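Local coordinates for ribonucleotide monophosphatase NagD (Escherichia coli, PDB 2C4N), which hydrolyses ribonucleoside monophosphates to ribonucleosides and phosphate with the help of magnesium, and probably accepts many other phosphorylated substrates, at residues Tyr88-Gly93 with Val114-Thr119; Phe140-Pro145 with Pro154-Leu159. One frame throughout, in Å; residues are numbered along the deposited sequence.

Interaction 1. Residues Tyr88-Gly93 with Val114-Thr119; sequences YVVGEG and VIVGET
Val90 and Ile115 join the two parallel strands of a beta-alpha-beta unit, 86-90 and 105-116, whose connection carries helix 94-101. The axes of 88-90 and 114-116 come within 4.7 Å. Ile115 gives both of its backbone groups to the neighbouring strand. Ile115 N bonds Tyr88 O at 2.9 Å, and Ile115 O takes Val90 N at 2.8 Å. The ladder goes one rung further, from Gly117 N to Val90 O at 2.8 Å. Val89 and Ile115 lie on the face that helix 94-101 covers. Tyr88, Val90, Val114 and Val116 lie on the other face, towards helices 124-135 and 156-167. There Val90 CB meets Val116 CG2.

Beyond the strands the pairing changes. The CA nearest to that of Gly91 is the CA of Thr119, as the chain bends back after Gly117. Thr119 CB rests 3.7 Å from Gly91 CA. Its CG2 reaches back to Val90 CG1, the two side chains crossing at about a right angle. Glu92 CG stands between its backbone N and carbonyl carbon (chi1 66°), and the extended chain passes obliquely over Thr119. The carboxylate lies close, with Glu92 OE2 3.3 Å from Thr119 CA. That oxygen is held by Arg120 N, while Thr119 OG1 is bonded to Ser121 N. A water sits 2.6 Å from Thr119 OG1 and bonds weakly to Gly91 O. A second accepts Glu118 N at 3.1 Å and, weakly, Glu92 N. Glu92 N also bonds Glu118 O weakly. The arrangement is a parallel beta-alpha-beta crossover in the second, four-stranded sheet, consistent with the C2-type cap of the NagD family.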
loop_
_atom_site.group_PDB
_atom_site.type_symbol
_atom_site.label_atom_id
_atom_site.label_comp_id
_atom_site.label_asym_id
_atom_site.label_seq_id
_atom_site.Cartn_x
_atom_site.Cartn_y
_atom_site.Cartn_z
ATOM N N TYR A 88 -23.555 11.013 -9.542
ATOM C CA TYR A 88 -23.177 12.100 -8.662
ATOM C C TYR A 88 -21.784 12.415 -9.194
ATOM O O TYR A 88 -20.908 11.544 -9.213
ATOM C CB TYR A 88 -23.105 11.657 -7.200
ATOM C CG TYR A 88 -22.536 12.738 -6.316
ATOM C CD1 TYR A 88 -21.266 12.611 -5.755
ATOM C CD2 TYR A 88 -23.236 13.924 -6.099
ATOM C CE1 TYR A 88 -20.704 13.640 -5.004
ATOM C CE2 TYR A 88 -22.684 14.962 -5.352
ATOM C CZ TYR A 88 -21.416 14.814 -4.809
ATOM O OH TYR A 88 -20.858 15.846 -4.088
ATOM N N VAL A 89 -21.583 13.647 -9.644
ATOM C CA VAL A 89 -20.306 14.022 -10.219
ATOM C C VAL A 89 -19.496 15.003 -9.396
ATOM O O VAL A 89 -20.008 16.011 -8.909
ATOM C CB VAL A 89 -20.498 14.614 -11.640
ATOM C CG1 VAL A 89 -19.151 14.973 -12.253
ATOM C CG2 VAL A 89 -21.234 13.612 -12.522
ATOM N N VAL A 90 -18.222 14.674 -9.228
ATOM C CA VAL A 90 -17.282 15.528 -8.520
ATOM C C VAL A 90 -16.398 16.032 -9.652
ATOM O O VAL A 90 -15.410 15.404 -10.015
ATOM C CB VAL A 90 -16.428 14.732 -7.509
ATOM C CG1 VAL A 90 -15.380 15.644 -6.877
ATOM C CG2 VAL A 90 -17.322 14.133 -6.426
ATOM N N GLY A 91 -16.786 17.156 -10.238
ATOM C CA GLY A 91 -16.021 17.703 -11.341
ATOM C C GLY A 91 -16.725 18.920 -11.892
ATOM O O GLY A 91 -17.759 19.325 -11.368
ATOM N N GLU A 92 -16.184 19.502 -12.955
ATOM C CA GLU A 92 -16.796 20.695 -13.523
ATOM C C GLU A 92 -16.420 20.874 -14.981
ATOM O O GLU A 92 -15.511 20.217 -15.481
ATOM C CB GLU A 92 -16.350 21.927 -12.726
ATOM C CG GLU A 92 -14.847 22.239 -12.846
ATOM C CD GLU A 92 -14.367 23.303 -11.861
ATOM O OE1 GLU A 92 -15.219 24.025 -11.299
ATOM O OE2 GLU A 92 -13.137 23.427 -11.650
ATOM N N GLY A 93 -17.131 21.770 -15.654
ATOM C CA GLY A 93 -16.843 22.063 -17.043
ATOM C C GLY A 93 -17.060 20.971 -18.070
ATOM O O GLY A 93 -18.141 20.390 -18.165
ATOM N N VAL A 114 -20.692 7.306 -9.271
ATOM C CA VAL A 114 -20.027 8.414 -8.599
ATOM C C VAL A 114 -18.881 8.621 -9.583
ATOM O O VAL A 114 -18.078 7.713 -9.806
ATOM C CB VAL A 114 -19.455 8.037 -7.217
ATOM C CG1 VAL A 114 -18.449 9.104 -6.764
ATOM C CG2 VAL A 114 -20.584 7.943 -6.196
ATOM N N ILE A 115 -18.829 9.794 -10.202
ATOM C CA ILE A 115 -17.799 10.077 -11.185
ATOM C C ILE A 115 -16.927 11.220 -10.704
ATOM O O ILE A 115 -17.424 12.297 -10.383
ATOM C CB ILE A 115 -18.425 10.469 -12.531
ATOM C CG1 ILE A 115 -19.428 9.394 -12.964
ATOM C CG2 ILE A 115 -17.335 10.657 -13.571
ATOM C CD1 ILE A 115 -20.270 9.790 -14.147
ATOM N N VAL A 116 -15.623 10.978 -10.658
ATOM C CA VAL A 116 -14.692 11.994 -10.206
ATOM C C VAL A 116 -13.756 12.427 -11.322
ATOM O O VAL A 116 -13.109 11.601 -11.970
ATOM C CB VAL A 116 -13.830 11.492 -9.016
ATOM C CG1 VAL A 116 -12.927 12.619 -8.509
ATOM C CG2 VAL A 116 -14.730 10.982 -7.895
ATOM N N GLY A 117 -13.709 13.733 -11.552
ATOM C CA GLY A 117 -12.823 14.292 -12.558
ATOM C C GLY A 117 -11.947 15.284 -11.821
ATOM O O GLY A 117 -11.193 14.903 -10.928
ATOM N N GLU A 118 -12.052 16.555 -12.187
ATOM C CA GLU A 118 -11.297 17.612 -11.530
ATOM C C GLU A 118 -12.183 18.835 -11.311
ATOM O O GLU A 118 -12.997 19.196 -12.164
ATOM C CB GLU A 118 -10.071 18.005 -12.362
ATOM C CG GLU A 118 -9.553 19.414 -12.084
ATOM C CD GLU A 118 -8.890 19.582 -10.722
ATOM O OE1 GLU A 118 -9.344 18.972 -9.730
ATOM O OE2 GLU A 118 -7.908 20.354 -10.641
ATOM N N THR A 119 -12.036 19.458 -10.150
ATOM C CA THR A 119 -12.798 20.658 -9.846
ATOM C C THR A 119 -12.126 21.389 -8.701
ATOM O O THR A 119 -11.841 20.801 -7.662
ATOM C CB THR A 119 -14.259 20.343 -9.465
ATOM O OG1 THR A 119 -14.897 21.550 -9.025
ATOM C CG2 THR A 119 -14.322 19.297 -8.356
HETATM O O HOH W 1 -17.511 21.481 -8.825
HETATM O O HOH W 2 -13.914 17.466 -14.464
HETATM O O HOH W 3 -12.159 20.447 -14.747
#

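Interaction 2. Residues Phe140-Pro145 with Pro154-Leu159; sequences FIATNP and PACGAL
Asn144 and Cys156 make the closest approach. Cys156 SG stands anti to its own backbone N (chi1 -177°) and comes in beside the Asn144 backbone. Asn144 O packs tightly, 3.0 Å from Cys156 CB and 3.1 Å from Cys156 SG. Asn144 N donates a weak but nearly straight bond to Cys156 SG, 3.7 Å long. Ala142 CB packs against Cys156 SG at 3.7 Å. One residue on, Gly157 CA faces Pro145 O at 3.6 Å. A CB on Gly157 would collide with that oxygen, so the approach depends on the glycine. The contact joins the end of strand 139-142 and the loop that follows it to the start of helix 156-167, in a beta-alpha-beta unit that goes on to strand 172-173. Ala155 is the N-cap of that helix. Thr143 OG1 bonds Asn144 OD1 at 2.8 Å in the carbonyl plane, and a water donates to Asn144 OD1 at 3.1 Å. The water also accepts Cys156 N at 2.9 Å, linking loop and helix. An alanine at Asn144 would probably leave the Thr143 hydroxyl and this water without their acceptor, and Asp146 without its ND2 donor. Asp146 OD2 bonds Asn144 ND2, and by similarity Asp146 confers substrate specificity.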
loop_
_atom_site.group_PDB
_atom_site.type_symbol
_atom_site.label_atom_id
_atom_site.label_comp_id
_atom_site.label_asym_id
_atom_site.label_seq_id
_atom_site.Cartn_x
_atom_site.Cartn_y
_atom_site.Cartn_z
ATOM N N PHE A 140 -18.066 3.363 -8.890
ATOM C CA PHE A 140 -16.998 4.355 -8.743
ATOM C C PHE A 140 -16.077 4.472 -9.975
ATOM O O PHE A 140 -15.270 3.584 -10.251
ATOM C CB PHE A 140 -16.202 3.970 -7.484
ATOM C CG PHE A 140 -15.306 5.057 -6.934
ATOM C CD1 PHE A 140 -15.419 6.385 -7.346
ATOM C CD2 PHE A 140 -14.359 4.737 -5.962
ATOM C CE1 PHE A 140 -14.595 7.378 -6.795
ATOM C CE2 PHE A 140 -13.533 5.714 -5.404
ATOM C CZ PHE A 140 -13.648 7.038 -5.818
ATOM N N ILE A 141 -16.211 5.581 -10.703
ATOM C CA ILE A 141 -15.423 5.836 -11.912
ATOM C C ILE A 141 -14.662 7.153 -11.773
ATOM O O ILE A 141 -15.198 8.132 -11.252
ATOM C CB ILE A 141 -16.332 5.983 -13.164
ATOM C CG1 ILE A 141 -17.388 4.876 -13.199
ATOM C CG2 ILE A 141 -15.482 5.963 -14.421
ATOM C CD1 ILE A 141 -16.825 3.486 -13.330
ATOM N N ALA A 142 -13.427 7.184 -12.265
ATOM C CA ALA A 142 -12.610 8.394 -12.199
ATOM C C ALA A 142 -11.941 8.614 -13.553
ATOM O O ALA A 142 -11.550 7.656 -14.221
ATOM C CB ALA A 142 -11.558 8.263 -11.097
ATOM N N THR A 143 -11.798 9.872 -13.959
ATOM C CA THR A 143 -11.204 10.173 -15.259
ATOM C C THR A 143 -9.733 9.798 -15.428
ATOM O O THR A 143 -9.356 9.223 -16.446
ATOM C CB THR A 143 -11.387 11.671 -15.633
ATOM O OG1 THR A 143 -10.782 12.504 -14.641
ATOM C CG2 THR A 143 -12.862 12.012 -15.746
ATOM N N ASN A 144 -8.894 10.115 -14.446
ATOM C CA ASN A 144 -7.469 9.799 -14.561
ATOM C C ASN A 144 -6.812 9.679 -13.183
ATOM O O ASN A 144 -7.192 10.373 -12.246
ATOM C CB ASN A 144 -6.763 10.871 -15.412
ATOM C CG ASN A 144 -6.894 12.275 -14.831
ATOM O OD1 ASN A 144 -7.998 12.796 -14.658
ATOM N ND2 ASN A 144 -5.756 12.894 -14.534
ATOM N N PRO A 145 -5.803 8.805 -13.055
ATOM C CA PRO A 145 -5.094 8.577 -11.791
ATOM C C PRO A 145 -4.065 9.617 -11.348
ATOM O O PRO A 145 -3.592 9.574 -10.212
ATOM C CB PRO A 145 -4.469 7.203 -12.001
ATOM C CG PRO A 145 -4.090 7.247 -13.459
ATOM C CD PRO A 145 -5.293 7.917 -14.119
ATOM N N PRO A 154 -3.945 19.959 -7.090
ATOM C CA PRO A 154 -4.632 18.672 -6.972
ATOM C C PRO A 154 -5.287 18.281 -8.294
ATOM O O PRO A 154 -5.857 19.128 -8.987
ATOM C CB PRO A 154 -5.664 18.932 -5.875
ATOM C CG PRO A 154 -4.974 19.960 -5.004
ATOM C CD PRO A 154 -4.395 20.895 -6.043
ATOM N N ALA A 155 -5.180 17.002 -8.639
ATOM C CA ALA A 155 -5.775 16.466 -9.855
ATOM C C ALA A 155 -6.696 15.330 -9.427
ATOM O O ALA A 155 -6.780 15.011 -8.239
ATOM C CB ALA A 155 -4.689 15.952 -10.796
ATOM N N CYS A 156 -7.375 14.715 -10.390
ATOM C CA CYS A 156 -8.308 13.632 -10.104
ATOM C C CYS A 156 -7.859 12.627 -9.038
ATOM O O CYS A 156 -8.603 12.338 -8.097
ATOM C CB CYS A 156 -8.630 12.878 -11.394
ATOM S SG CYS A 156 -9.832 11.559 -11.183
ATOM N N GLY A 157 -6.651 12.094 -9.193
ATOM C CA GLY A 157 -6.142 11.115 -8.245
ATOM C C GLY A 157 -6.159 11.589 -6.804
ATOM O O GLY A 157 -6.435 10.808 -5.889
ATOM N N ALA A 158 -5.857 12.866 -6.602
ATOM C CA ALA A 158 -5.841 13.450 -5.263
ATOM C C ALA A 158 -7.256 13.611 -4.706
ATOM O O ALA A 158 -7.481 13.469 -3.502
ATOM C CB ALA A 158 -5.129 14.802 -5.295
ATOM N N LEU A 159 -8.206 13.913 -5.584
ATOM C CA LEU A 159 -9.595 14.073 -5.170
ATOM C C LEU A 159 -10.185 12.721 -4.790
ATOM O O LEU A 159 -11.044 12.627 -3.915
ATOM C CB LEU A 159 -10.432 14.704 -6.291
ATOM C CG LEU A 159 -9.931 16.033 -6.886
ATOM C CD1 LEU A 159 -11.052 16.668 -7.697
ATOM C CD2 LEU A 159 -9.489 16.974 -5.786
HETATM O O HOH W 4 -7.254 15.398 -13.237
#

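How the interactions relate
Interactions 1 and 2 sit in the same four-stranded parallel sheet, on neighbouring strands 105-116 and 139-142. Val116 joins them, probably through hydrogen bonds from its N to Ile141 O and from its O to Thr143 N. Interaction 1 includes an outer strand of this sheet within the chain and is partly buried, with Glu92 exposed. Interaction 2 is buried. The first rests on a regular backbone ladder and then on loop contacts and waters. The second is built on one cysteine and a hydrogen-bonded asparagine. Interaction 2 is also nearer Asp146, which probably confers substrate specificity. Glu118 and Pro154 O make weak hydrogen bonds to Trp124 of the second subunit, and Leu159 packs on it.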